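Local coordinates for ferrous iron uptake transporter protein B (Streptococcus thermophilus, PDB 3TAH) that probably takes up ferrous iron across the cell membrane in a GTP-driven system, this chain being its G-protein part with a GDP analogue bound, at residues Ala81-Asn86 against Lys156-Thr161; Val110-Asn115 against Tyr134-Pro139; Asp175-Ala180 against Glu234-Glu239; Lys204-Asp209 against Asp228-Thr233. The protein carries 1 engineered substitution. One frame throughout, in Å; residues are numbered along the deposited sequence. Where two conformers were deposited one is given.

Contact 1 of 4, residues Ala81-Asn86 against Lys156-Thr161; sequences ADSILN and KKAAHT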
# COMPACT_ATOMS: atom_id res chain seq x y z
N ALA A 81 9.51 -8.11 2.67
CA ALA A 81 9.26 -7.08 3.67
C ALA A 81 8.43 -7.60 4.85
O ALA A 81 7.43 -8.29 4.66
CB ALA A 81 8.54 -5.89 3.02
N ASP A 82 8.85 -7.28 6.07
CA ASP A 82 8.12 -7.60 7.27
C ASP A 82 7.00 -6.60 7.51
O ASP A 82 5.97 -6.97 8.05
CB ASP A 82 9.05 -7.63 8.48
CG ASP A 82 10.12 -8.70 8.35
OD1 ASP A 82 9.76 -9.89 8.38
OD2 ASP A 82 11.30 -8.36 8.20
N SER A 83 7.23 -5.34 7.13
CA SER A 83 6.33 -4.21 7.40
C SER A 83 6.37 -3.24 6.23
O SER A 83 7.38 -3.14 5.54
CB SER A 83 6.81 -3.48 8.66
OG SER A 83 6.51 -2.09 8.64
N ILE A 84 5.26 -2.54 5.99
CA ILE A 84 5.24 -1.41 5.07
C ILE A 84 5.09 -0.15 5.93
O ILE A 84 4.16 -0.08 6.71
CB ILE A 84 4.08 -1.46 4.07
CG1 ILE A 84 4.24 -2.61 3.08
CG2 ILE A 84 3.98 -0.15 3.27
CD1 ILE A 84 3.03 -2.79 2.16
N LEU A 85 6.01 0.81 5.77
CA LEU A 85 5.91 2.13 6.40
C LEU A 85 5.52 3.09 5.27
O LEU A 85 6.33 3.43 4.39
CB LEU A 85 7.21 2.53 7.09
CG LEU A 85 7.23 3.89 7.81
CD1 LEU A 85 6.09 4.07 8.79
CD2 LEU A 85 8.57 4.04 8.53
N ASN A 86 4.26 3.51 5.31
CA ASN A 86 3.62 4.27 4.25
C ASN A 86 3.68 5.75 4.63
O ASN A 86 3.02 6.15 5.60
CB ASN A 86 2.18 3.74 4.05
CG ASN A 86 1.37 4.50 3.01
OD1 ASN A 86 0.13 4.51 3.08
ND2 ASN A 86 2.04 5.13 2.06
N LYS A 156 9.28 2.71 15.38
CA LYS A 156 8.98 1.72 16.43
C LYS A 156 7.67 0.95 16.18
O LYS A 156 7.60 -0.28 16.34
CB LYS A 156 8.91 2.39 17.81
CG LYS A 156 8.75 1.41 18.98
CD LYS A 156 8.83 2.12 20.33
CE LYS A 156 8.61 1.15 21.48
NZ LYS A 156 8.58 1.86 22.80
N LYS A 157 6.64 1.70 15.81
CA LYS A 157 5.35 1.12 15.50
C LYS A 157 5.44 0.16 14.32
O LYS A 157 4.97 -0.99 14.41
CB LYS A 157 4.33 2.23 15.23
CG LYS A 157 2.89 1.79 14.98
CD LYS A 157 2.32 0.91 16.09
CE LYS A 157 2.22 1.66 17.40
NZ LYS A 157 1.44 0.87 18.40
N ALA A 158 6.07 0.63 13.24
CA ALA A 158 6.25 -0.20 12.04
C ALA A 158 7.02 -1.46 12.40
O ALA A 158 6.64 -2.56 11.97
CB ALA A 158 6.96 0.58 10.92
N ALA A 159 8.08 -1.31 13.19
CA ALA A 159 8.90 -2.46 13.61
C ALA A 159 8.13 -3.53 14.40
O ALA A 159 8.53 -4.71 14.34
CB ALA A 159 10.14 -2.00 14.40
N HIS A 160 7.05 -3.14 15.09
CA HIS A 160 6.21 -4.06 15.88
C HIS A 160 4.86 -4.39 15.22
O HIS A 160 3.99 -4.97 15.87
CB HIS A 160 5.99 -3.48 17.28
CG HIS A 160 7.23 -3.49 18.11
ND1 HIS A 160 8.10 -2.43 18.16
CD2 HIS A 160 7.77 -4.46 18.90
CE1 HIS A 160 9.12 -2.73 18.95
NE2 HIS A 160 8.94 -3.95 19.41
N THR A 161 4.72 -4.03 13.95
CA THR A 161 3.53 -4.27 13.14
C THR A 161 3.97 -5.00 11.87
O THR A 161 4.14 -4.40 10.80
CB THR A 161 2.82 -2.94 12.82
OG1 THR A 161 2.60 -2.20 14.02
CG2 THR A 161 1.48 -3.20 12.11
O HOH W 1 3.75 -1.99 9.55

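Contact 2 of 4, residues Val110-Asn115 against Tyr134-Pro139; sequences VTIALN and YHLGVP. With BGO (3'-O-(N-methylanthraniloyl)guanosine-5'-diphosphate), chain C.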
# COMPACT_ATOMS: atom_id res chain seq x y z
N VAL A 110 0.59 -2.54 7.18
CA VAL A 110 0.92 -1.15 6.92
C VAL A 110 0.89 -0.32 8.20
O VAL A 110 -0.01 -0.51 9.02
CB VAL A 110 -0.07 -0.56 5.88
CG1 VAL A 110 0.04 0.95 5.78
CG2 VAL A 110 0.15 -1.24 4.52
N THR A 111 1.89 0.56 8.36
CA THR A 111 1.93 1.59 9.40
C THR A 111 2.09 2.92 8.63
O THR A 111 2.91 3.01 7.72
CB THR A 111 3.11 1.39 10.36
OG1 THR A 111 2.91 0.19 11.12
CG2 THR A 111 3.26 2.58 11.30
N ILE A 112 1.31 3.94 8.98
CA ILE A 112 1.34 5.21 8.25
C ILE A 112 2.11 6.28 9.01
O ILE A 112 1.83 6.48 10.19
CB ILE A 112 -0.08 5.75 7.94
CG1 ILE A 112 -0.80 4.86 6.91
CG2 ILE A 112 -0.02 7.20 7.44
CD1 ILE A 112 -2.29 5.27 6.67
N ALA A 113 3.08 6.93 8.35
CA ALA A 113 3.70 8.16 8.85
C ALA A 113 2.87 9.25 8.17
O ALA A 113 2.98 9.47 6.97
CB ALA A 113 5.19 8.28 8.47
N LEU A 114 2.04 9.92 8.96
CA LEU A 114 1.16 10.96 8.48
C LEU A 114 2.02 12.21 8.55
O LEU A 114 2.03 12.91 9.57
CB LEU A 114 -0.10 11.05 9.35
CG LEU A 114 -1.13 12.13 8.96
CD1 LEU A 114 -1.71 11.82 7.59
CD2 LEU A 114 -2.25 12.27 9.98
N ASN A 115 2.73 12.46 7.44
CA ASN A 115 3.81 13.44 7.34
C ASN A 115 3.28 14.83 6.91
O ASN A 115 2.11 14.96 6.52
CB ASN A 115 4.91 12.89 6.40
CG ASN A 115 6.23 13.64 6.52
OD1 ASN A 115 6.74 13.86 7.62
ND2 ASN A 115 6.80 14.04 5.38
N TYR A 134 -8.27 4.23 13.32
CA TYR A 134 -9.36 3.30 13.60
C TYR A 134 -10.06 2.86 12.30
O TYR A 134 -10.27 1.66 12.07
CB TYR A 134 -10.40 3.91 14.56
CG TYR A 134 -11.49 2.93 14.91
CD1 TYR A 134 -11.41 2.16 16.07
CD2 TYR A 134 -12.60 2.75 14.09
CE1 TYR A 134 -12.40 1.24 16.40
CE2 TYR A 134 -13.60 1.82 14.41
CZ TYR A 134 -13.49 1.08 15.57
OH TYR A 134 -14.46 0.16 15.91
N HIS A 135 -10.42 3.83 11.48
CA HIS A 135 -11.20 3.56 10.28
C HIS A 135 -10.39 3.01 9.11
O HIS A 135 -10.95 2.29 8.28
CB HIS A 135 -12.03 4.79 9.93
CG HIS A 135 -13.15 5.00 10.90
ND1 HIS A 135 -13.13 5.99 11.86
CD2 HIS A 135 -14.30 4.31 11.08
CE1 HIS A 135 -14.24 5.91 12.58
NE2 HIS A 135 -14.96 4.91 12.12
N LEU A 136 -9.10 3.30 9.05
CA LEU A 136 -8.22 2.66 8.05
C LEU A 136 -7.78 1.25 8.43
O LEU A 136 -7.34 0.50 7.56
CB LEU A 136 -6.96 3.50 7.77
CG LEU A 136 -7.12 4.74 6.92
CD1 LEU A 136 -5.79 5.49 6.85
CD2 LEU A 136 -7.63 4.40 5.50
N GLY A 137 -7.89 0.91 9.71
CA GLY A 137 -7.46 -0.39 10.23
C GLY A 137 -5.95 -0.55 10.23
O GLY A 137 -5.45 -1.67 10.14
N VAL A 138 -5.22 0.56 10.34
CA VAL A 138 -3.76 0.55 10.42
C VAL A 138 -3.28 1.56 11.45
O VAL A 138 -3.94 2.57 11.68
CB VAL A 138 -3.08 0.90 9.08
CG1 VAL A 138 -3.46 -0.12 8.01
CG2 VAL A 138 -3.37 2.35 8.64
N PRO A 139 -2.12 1.29 12.07
CA PRO A 139 -1.54 2.31 12.94
C PRO A 139 -1.21 3.57 12.14
O PRO A 139 -0.79 3.48 10.99
CB PRO A 139 -0.24 1.66 13.45
CG PRO A 139 -0.38 0.20 13.19
CD PRO A 139 -1.34 0.04 12.06
C' BGO C . 12.01 20.95 -0.33
N1 BGO C . 7.08 19.16 6.70
C2 BGO C . 7.39 20.23 5.83
N2 BGO C . 7.01 21.46 6.13
N3 BGO C . 8.08 19.98 4.70
C4 BGO C . 8.46 18.72 4.42
C5 BGO C . 8.17 17.62 5.24
C6 BGO C . 7.46 17.85 6.42
O6 BGO C . 7.18 16.93 7.20
N7 BGO C . 8.70 16.55 4.65
C8 BGO C . 9.29 16.91 3.51
N9 BGO C . 9.13 18.24 3.39
PA BGO C . 10.81 14.90 -0.22
PB BGO C . 9.82 12.53 -1.60
C1' BGO C . 12.02 22.47 -0.62
O1' BGO C . 13.04 20.30 -0.31
O1A BGO C . 11.38 14.18 0.93
C1B BGO C . 9.55 19.13 2.35
O1B BGO C . 8.61 11.79 -1.22
C2' BGO C . 13.23 23.19 -0.65
N2' BGO C . 14.41 22.61 -0.43
O2' BGO C . 11.86 19.58 2.35
O2A BGO C . 11.71 15.33 -1.34
C2B BGO C . 10.81 18.91 1.68
O2B BGO C . 11.07 11.94 -1.17
C3' BGO C . 13.17 24.55 -0.91
O3' BGO C . 10.88 20.35 -0.07
O3A BGO C . 9.64 14.00 -0.89
C3B BGO C . 11.01 18.94 0.23
O3B BGO C . 9.82 12.94 -3.05
C4' BGO C . 11.97 25.19 -1.13
O4' BGO C . 8.73 18.77 1.18
C4B BGO C . 9.56 18.56 -0.07
C5' BGO C . 10.77 24.48 -1.11
O5' BGO C . 10.02 16.19 0.33
C5B BGO C . 9.35 17.11 -0.55
C6' BGO C . 10.80 23.11 -0.85
CM' BGO C . 15.68 23.17 -0.93

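Contact 3 of 4, residues Asp175-Ala180 against Glu234-Glu239; sequences DDRLEA and EEIFTE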
# COMPACT_ATOMS: atom_id res chain seq x y z
N ASP A 175 -18.03 -1.80 -1.88
CA ASP A 175 -19.45 -2.09 -2.10
C ASP A 175 -19.72 -3.59 -2.15
O ASP A 175 -18.90 -4.35 -2.70
CB ASP A 175 -19.94 -1.48 -3.41
CG ASP A 175 -21.44 -1.65 -3.57
OD1 ASP A 175 -21.87 -2.53 -4.34
OD2 ASP A 175 -22.17 -0.94 -2.86
N ASP A 176 -20.84 -4.02 -1.58
CA ASP A 176 -21.26 -5.45 -1.66
C ASP A 176 -21.12 -6.09 -3.03
O ASP A 176 -20.78 -7.27 -3.13
CB ASP A 176 -22.72 -5.63 -1.22
CG ASP A 176 -22.91 -5.49 0.27
OD1 ASP A 176 -21.91 -5.55 1.02
OD2 ASP A 176 -24.07 -5.33 0.69
N ARG A 177 -21.41 -5.33 -4.08
CA ARG A 177 -21.34 -5.86 -5.46
C ARG A 177 -19.91 -6.12 -5.91
O ARG A 177 -19.66 -7.09 -6.64
CB ARG A 177 -22.01 -4.92 -6.45
CG ARG A 177 -23.53 -4.79 -6.31
CD ARG A 177 -24.00 -3.60 -7.13
NE ARG A 177 -23.55 -2.34 -6.56
CZ ARG A 177 -23.69 -1.14 -7.14
NH1 ARG A 177 -24.29 -1.01 -8.32
NH2 ARG A 177 -23.23 -0.06 -6.52
N LEU A 178 -18.98 -5.27 -5.48
CA LEU A 178 -17.57 -5.54 -5.79
C LEU A 178 -17.04 -6.66 -4.92
O LEU A 178 -16.29 -7.50 -5.40
CB LEU A 178 -16.70 -4.28 -5.65
CG LEU A 178 -15.21 -4.49 -5.99
CD1 LEU A 178 -15.03 -5.13 -7.38
CD2 LEU A 178 -14.47 -3.17 -5.91
N GLU A 179 -17.42 -6.69 -3.64
CA GLU A 179 -17.03 -7.78 -2.72
C GLU A 179 -17.49 -9.16 -3.21
O GLU A 179 -16.75 -10.13 -3.08
CB GLU A 179 -17.51 -7.51 -1.30
CG GLU A 179 -16.84 -6.31 -0.62
CD GLU A 179 -15.35 -6.47 -0.46
OE1 GLU A 179 -14.88 -7.62 -0.31
OE2 GLU A 179 -14.64 -5.45 -0.50
N ALA A 180 -18.68 -9.23 -3.80
CA ALA A 180 -19.19 -10.47 -4.40
C ALA A 180 -18.26 -10.93 -5.53
O ALA A 180 -17.89 -12.11 -5.60
CB ALA A 180 -20.64 -10.27 -4.93
N GLU A 234 -19.61 -5.65 -14.36
CA GLU A 234 -19.64 -4.45 -15.19
C GLU A 234 -21.08 -4.09 -15.59
O GLU A 234 -21.44 -2.92 -15.62
CB GLU A 234 -18.81 -4.61 -16.46
CG GLU A 234 -17.29 -4.55 -16.21
CD GLU A 234 -16.49 -4.68 -17.47
OE1 GLU A 234 -16.95 -5.39 -18.40
OE2 GLU A 234 -15.38 -4.10 -17.53
N GLU A 235 -21.88 -5.10 -15.90
CA GLU A 235 -23.27 -4.89 -16.29
C GLU A 235 -24.09 -4.26 -15.18
O GLU A 235 -24.88 -3.35 -15.44
CB GLU A 235 -23.91 -6.20 -16.76
CG GLU A 235 -23.37 -6.64 -18.10
CD GLU A 235 -23.89 -7.99 -18.59
OE1 GLU A 235 -24.80 -8.56 -17.96
OE2 GLU A 235 -23.38 -8.46 -19.63
N ILE A 236 -23.91 -4.74 -13.95
CA ILE A 236 -24.69 -4.23 -12.82
C ILE A 236 -24.20 -2.86 -12.34
O ILE A 236 -24.99 -2.11 -11.79
CB ILE A 236 -24.85 -5.25 -11.65
CG1 ILE A 236 -23.56 -5.50 -10.86
CG2 ILE A 236 -25.43 -6.58 -12.20
CD1 ILE A 236 -23.73 -6.55 -9.72
N PHE A 237 -22.93 -2.53 -12.55
CA PHE A 237 -22.47 -1.14 -12.30
C PHE A 237 -22.66 -0.18 -13.48
O PHE A 237 -22.59 1.05 -13.28
CB PHE A 237 -20.98 -1.11 -11.92
CG PHE A 237 -20.66 -1.48 -10.50
CD1 PHE A 237 -20.58 -0.50 -9.51
CD2 PHE A 237 -20.39 -2.80 -10.14
CE1 PHE A 237 -20.26 -0.82 -8.20
CE2 PHE A 237 -20.06 -3.13 -8.83
CZ PHE A 237 -19.99 -2.14 -7.86
N THR A 238 -22.91 -0.72 -14.68
CA THR A 238 -22.85 0.01 -15.97
C THR A 238 -21.58 0.86 -16.07
O THR A 238 -21.61 2.02 -16.46
CB THR A 238 -24.13 0.84 -16.33
OG1 THR A 238 -24.38 1.85 -15.34
CG2 THR A 238 -25.34 -0.06 -16.43
N GLU A 239 -20.46 0.23 -15.71
CA GLU A 239 -19.16 0.89 -15.70
C GLU A 239 -18.11 -0.18 -16.01
O GLU A 239 -18.35 -1.36 -15.74
CB GLU A 239 -18.97 1.47 -14.29
CG GLU A 239 -17.87 2.51 -14.12
CD GLU A 239 -18.35 3.96 -14.32
OE1 GLU A 239 -19.21 4.45 -13.54
OE2 GLU A 239 -17.85 4.61 -15.24

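Contact 4 of 4, residues Lys204-Asp209 against Asp228-Thr233; sequences KLFEQD and DIIRIT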
# COMPACT_ATOMS: atom_id res chain seq x y z
N LYS A 204 -6.65 -7.20 -8.85
CA LYS A 204 -5.90 -7.01 -10.10
C LYS A 204 -6.49 -7.77 -11.28
O LYS A 204 -6.56 -7.26 -12.39
CB LYS A 204 -4.44 -7.40 -9.92
CG LYS A 204 -3.66 -6.39 -9.09
CD LYS A 204 -3.18 -5.25 -9.95
CE LYS A 204 -2.74 -4.05 -9.13
NZ LYS A 204 -3.92 -3.36 -8.53
N LEU A 205 -6.92 -9.01 -11.03
CA LEU A 205 -7.56 -9.80 -12.08
C LEU A 205 -8.88 -9.18 -12.51
O LEU A 205 -9.19 -9.15 -13.71
CB LEU A 205 -7.78 -11.23 -11.61
CG LEU A 205 -6.48 -12.04 -11.60
CD1 LEU A 205 -6.66 -13.30 -10.77
CD2 LEU A 205 -6.02 -12.35 -13.02
N PHE A 206 -9.63 -8.69 -11.53
CA PHE A 206 -10.92 -8.07 -11.81
C PHE A 206 -10.74 -6.87 -12.75
O PHE A 206 -11.49 -6.72 -13.72
CB PHE A 206 -11.63 -7.63 -10.53
CG PHE A 206 -12.95 -6.95 -10.79
CD1 PHE A 206 -14.11 -7.70 -11.01
CD2 PHE A 206 -13.05 -5.56 -10.84
CE1 PHE A 206 -15.33 -7.07 -11.26
CE2 PHE A 206 -14.27 -4.92 -11.10
CZ PHE A 206 -15.42 -5.67 -11.30
N GLU A 207 -9.73 -6.06 -12.47
CA GLU A 207 -9.46 -4.86 -13.28
C GLU A 207 -8.59 -5.13 -14.53
O GLU A 207 -8.15 -4.19 -15.21
CB GLU A 207 -8.85 -3.77 -12.40
CG GLU A 207 -7.42 -4.01 -12.01
CD GLU A 207 -6.92 -3.17 -10.84
OE1 GLU A 207 -5.73 -3.33 -10.52
OE2 GLU A 207 -7.68 -2.37 -10.26
N GLN A 208 -8.37 -6.41 -14.83
CA GLN A 208 -7.62 -6.88 -15.99
C GLN A 208 -6.20 -6.33 -16.10
O GLN A 208 -5.74 -5.95 -17.17
CB GLN A 208 -8.41 -6.63 -17.26
CG GLN A 208 -9.66 -7.48 -17.27
CD GLN A 208 -10.78 -6.78 -17.93
OE1 GLN A 208 -11.09 -7.05 -19.08
NE2 GLN A 208 -11.41 -5.87 -17.20
N ASP A 209 -5.52 -6.33 -14.96
CA ASP A 209 -4.13 -5.97 -14.88
C ASP A 209 -3.29 -6.90 -15.76
O ASP A 209 -3.24 -8.11 -15.55
CB ASP A 209 -3.65 -6.06 -13.44
CG ASP A 209 -2.25 -5.53 -13.28
OD1 ASP A 209 -2.10 -4.31 -13.06
OD2 ASP A 209 -1.30 -6.34 -13.37
N ASP A 228 -16.44 -14.27 -16.77
CA ASP A 228 -17.88 -14.21 -16.45
C ASP A 228 -18.16 -13.24 -15.29
O ASP A 228 -19.06 -12.41 -15.37
CB ASP A 228 -18.39 -15.60 -16.05
CG ASP A 228 -18.65 -16.54 -17.23
OD1 ASP A 228 -18.63 -16.11 -18.40
OD2 ASP A 228 -18.90 -17.74 -16.95
N ILE A 229 -17.38 -13.35 -14.22
CA ILE A 229 -17.54 -12.48 -13.02
C ILE A 229 -17.41 -10.99 -13.39
O ILE A 229 -18.21 -10.14 -12.95
CB ILE A 229 -16.51 -12.84 -11.93
CG1 ILE A 229 -16.82 -14.24 -11.36
CG2 ILE A 229 -16.50 -11.80 -10.79
CD1 ILE A 229 -15.63 -14.91 -10.71
N ILE A 230 -16.40 -10.68 -14.19
CA ILE A 230 -16.16 -9.30 -14.66
C ILE A 230 -17.32 -8.79 -15.51
O ILE A 230 -17.78 -7.65 -15.32
CB ILE A 230 -14.83 -9.18 -15.44
CG1 ILE A 230 -13.64 -9.46 -14.52
CG2 ILE A 230 -14.67 -7.78 -16.06
CD1 ILE A 230 -12.32 -9.62 -15.29
N ARG A 231 -17.81 -9.63 -16.42
CA ARG A 231 -18.85 -9.22 -17.34
C ARG A 231 -20.11 -8.83 -16.58
O ARG A 231 -20.63 -7.72 -16.78
CB ARG A 231 -19.16 -10.31 -18.37
CG ARG A 231 -20.15 -9.88 -19.47
CD ARG A 231 -20.52 -11.03 -20.41
NE ARG A 231 -21.16 -12.15 -19.70
CZ ARG A 231 -20.60 -13.33 -19.41
NH1 ARG A 231 -19.34 -13.62 -19.75
NH2 ARG A 231 -21.31 -14.24 -18.76
N ILE A 232 -20.59 -9.72 -15.72
CA ILE A 232 -21.84 -9.47 -15.00
C ILE A 232 -21.67 -8.30 -14.03
O ILE A 232 -22.60 -7.51 -13.85
CB ILE A 232 -22.42 -10.76 -14.28
CG1 ILE A 232 -23.79 -10.49 -13.66
CG2 ILE A 232 -21.42 -11.37 -13.25
CD1 ILE A 232 -24.88 -9.99 -14.66
N THR A 233 -20.49 -8.17 -13.41
CA THR A 233 -20.25 -7.07 -12.47
C THR A 233 -20.24 -5.71 -13.19
O THR A 233 -20.85 -4.75 -12.71
CB THR A 233 -18.98 -7.31 -11.64
OG1 THR A 233 -19.11 -8.57 -10.99
CG2 THR A 233 -18.79 -6.22 -10.59

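Contact 1 of 4, residues Ala81-Asn86 against Lys156-Thr161
Ser-83 and Ala-158 form the close part of this contact, where strand 83-89 faces the last turn of helix 151-159. Ser-83 OG lies 3.5 Å from Ala-158 CB. The same hydroxyl is 3.4 Å from Ala-158 O, a weak hydrogen bond and not a settled one, since the single proton has another acceptor within reach. Ser-83 CB also approaches Thr-161 O, at 3.5 Å. Ala-158 turns its small methyl toward the strand. Ala-158 CA is 6.1 Å from Leu-85 CA. Leu-85 adds a looser apolar touch. Its CG is anti to the backbone N (chi1 -179°), beside the carbonyl carbon, and the CD1 branch then makes the touch, 4.2 Å from Ala-158 CB.

Both elements belong to the Ras-like G domain, a P-loop fold in which helices cover a central sheet. Strand 83-89 lies inside that sheet, between strands 4-10 and 110-115. Leu-85 also packs on Ile-6 and Leu-8 of strand 4-10, and Asp-82 OD2 turns from the helix to accept from Glu-5 N.

Near Thr-161 a water takes part in the contact. It sits 2.9 Å from Ser-83 OG and donates to Thr-161 O at 2.7 Å. The solvent side differs: Lys-156 and His-160 are exposed and make no contact with the strand. There His-160 ND1 donates to Lys-156 O at 2.9 Å, nearly straight (163°) and in the ring plane. Thr-161 OG1 donates to Lys-157 O from above its carbonyl plane.

Contact 2 of 4, residues Val110-Asn115 against Tyr134-Pro139
This is a buried strand-to-turn contact of the G-domain sheet: Val-110, Thr-111 and Ile-112 of strand 110-115 meet Leu-136, Val-138 and Pro-139. The latter three lead from helix 129-136 into strand 140-142, an edge strand of the sheet. One backbone bond crosses, Ile-112 N to Pro-139 O, at 2.9 Å and nearly straight (167°). It opens the parallel pairing that Ile-112 continues with Val-141.

Beside this bond the packing is apolar. Ile-112 chi2 is extended (174°), which carries CD1 out to Leu-136 and Val-138. Ile-112 CD1 touches Leu-136 CD1 at 3.5 Å, the side chains crossing at about a right angle. The same methyl lies 3.7 Å from Val-138 CG2. Val-110 O faces carbon on two residues, with Val-138 CB and Pro-139 CD each 3.4 Å away. The Pro-139 ring puts CG 3.9 Å from Thr-111 OG1. Leu-136 also packs on Phe-252 and Val-256 of helix 241-259.

The strand ends at the nucleotide. Asn-115 ND2 donates to N7 of the guanine base at 3.2 Å, bent to 142°. Asn-115 ND2 also bonds Ser-14 O, and Asn-115 OD1 bonds Thr-143 OG1. Asn-115 and Asp-118 belong to the G4 guanine-recognition motif, with Met-116 in place of the NKxD lysine.

Contact 3 of 4, residues Asp175-Ala180 against Glu234-Glu239
The guanidinium of Arg-177 lies over one face of the Phe-237 ring, offset toward the rim, as a stack and a cation-pi contact. CZ is 4.0 Å from the ring centroid, and the planes differ by 21°. Phe-237 CE1 comes within 3.5 Å of Arg-177 NH2. At the guanidinium edge lie the Asp-175 carboxylate and, 3.7 Å from NH1, Ile-236 O. At the ring edge is Leu-178 N, 4.1 Å from Phe-237 CZ.

Asp-175 fixes the arginine. Its OD1 accepts from Arg-177 N and from Arg-177 NE, which approach from opposite faces of the carboxylate plane. The first is the N-cap bond of helix 176-189, 2.8 Å from N to OD1. The second is part of a salt bridge, also 2.8 Å from NE to OD1. A bend at chi3 (-69°) sets NE for it. Farther back, Arg-177 CG rests 3.8 Å from Ile-236 CD1, and CB packs on Phe-237 at 3.6 Å from CE2.

The contact is at the surface of the helical domain. It joins the start of helix 176-189 to the end of helix 220-237. Helix 241-259 adjoins both, through Glu-248 on Leu-178 and Ile-244 on Phe-237.

Contact 4 of 4, residues Lys204-Asp209 against Asp228-Thr233
A Schellman motif closes helix 198-206, and there Phe-206 and Gln-208 meet Ile-230 and Thr-233 of helix 220-237. Asp-209 N bonds Lys-204 O at 2.9 Å, and Gln-208 N bonds Leu-205 O at 3.1 Å. Gln-208 is the C-prime residue, with a positive phi of 56°. Ile-230 sets its CD1 methyl against the carbonyls of this helix end, 3.4 Å from Phe-206 O and 3.5 Å from Leu-205 O.

With CG anti to the backbone N (chi1 179°), Phe-206 leads off toward helix 220-237, and its ring meets Thr-233 at the edge, CZ to CG2 at 3.5 Å. The Ile-230 side chain slides past the ring in the opposite direction, with CG1 4.0 Å from Phe-206 CD1. A bend at chi2 turns CD of Gln-208 to the Ile-230 side, and Gln-208 NE2 lies 3.9 Å from Ile-230 CG2.

The two helices belong to the FeoB cytosolic helical domain. Phe-206 also packs on Ala-241 and Val-245 of helix 241-259, while Thr-233 and Ile-229 touch Ala-181 of helix 176-189.

Thr-233 OG1 turns back to donate to Ile-229 O at 2.7 Å, and that oxygen also takes Thr-233 N from the opposite face of its plane. At the end of helix 198-206, Asp-209 caps the start of helix 210-215 and forms a salt bridge with Arg-73 of helix 67-77.

The four contacts form two pairs. Contacts 1 and 2 lie in the G domain, with centres 11 Å apart, and share its sheet, since strands 83-89 and 110-115 are neighbours. They join through probable hydrogen bonds, Asn-86 N to Thr-111 O at 2.8 Å and Asn-86 O to Ala-113 N at 2.9 Å. Contact 2 reaches the nucleotide directly, while Leu-85 of contact 1 stays about 12 Å from it, by side chain. Contacts 3 and 4 lie in the helical domain, with centres 10 Å apart, and both use helix 220-237. Leu-178 CD1 meets Phe-206 CE2 at 3.8 Å. The centres of contacts 2 and 3 are about 28 Å apart.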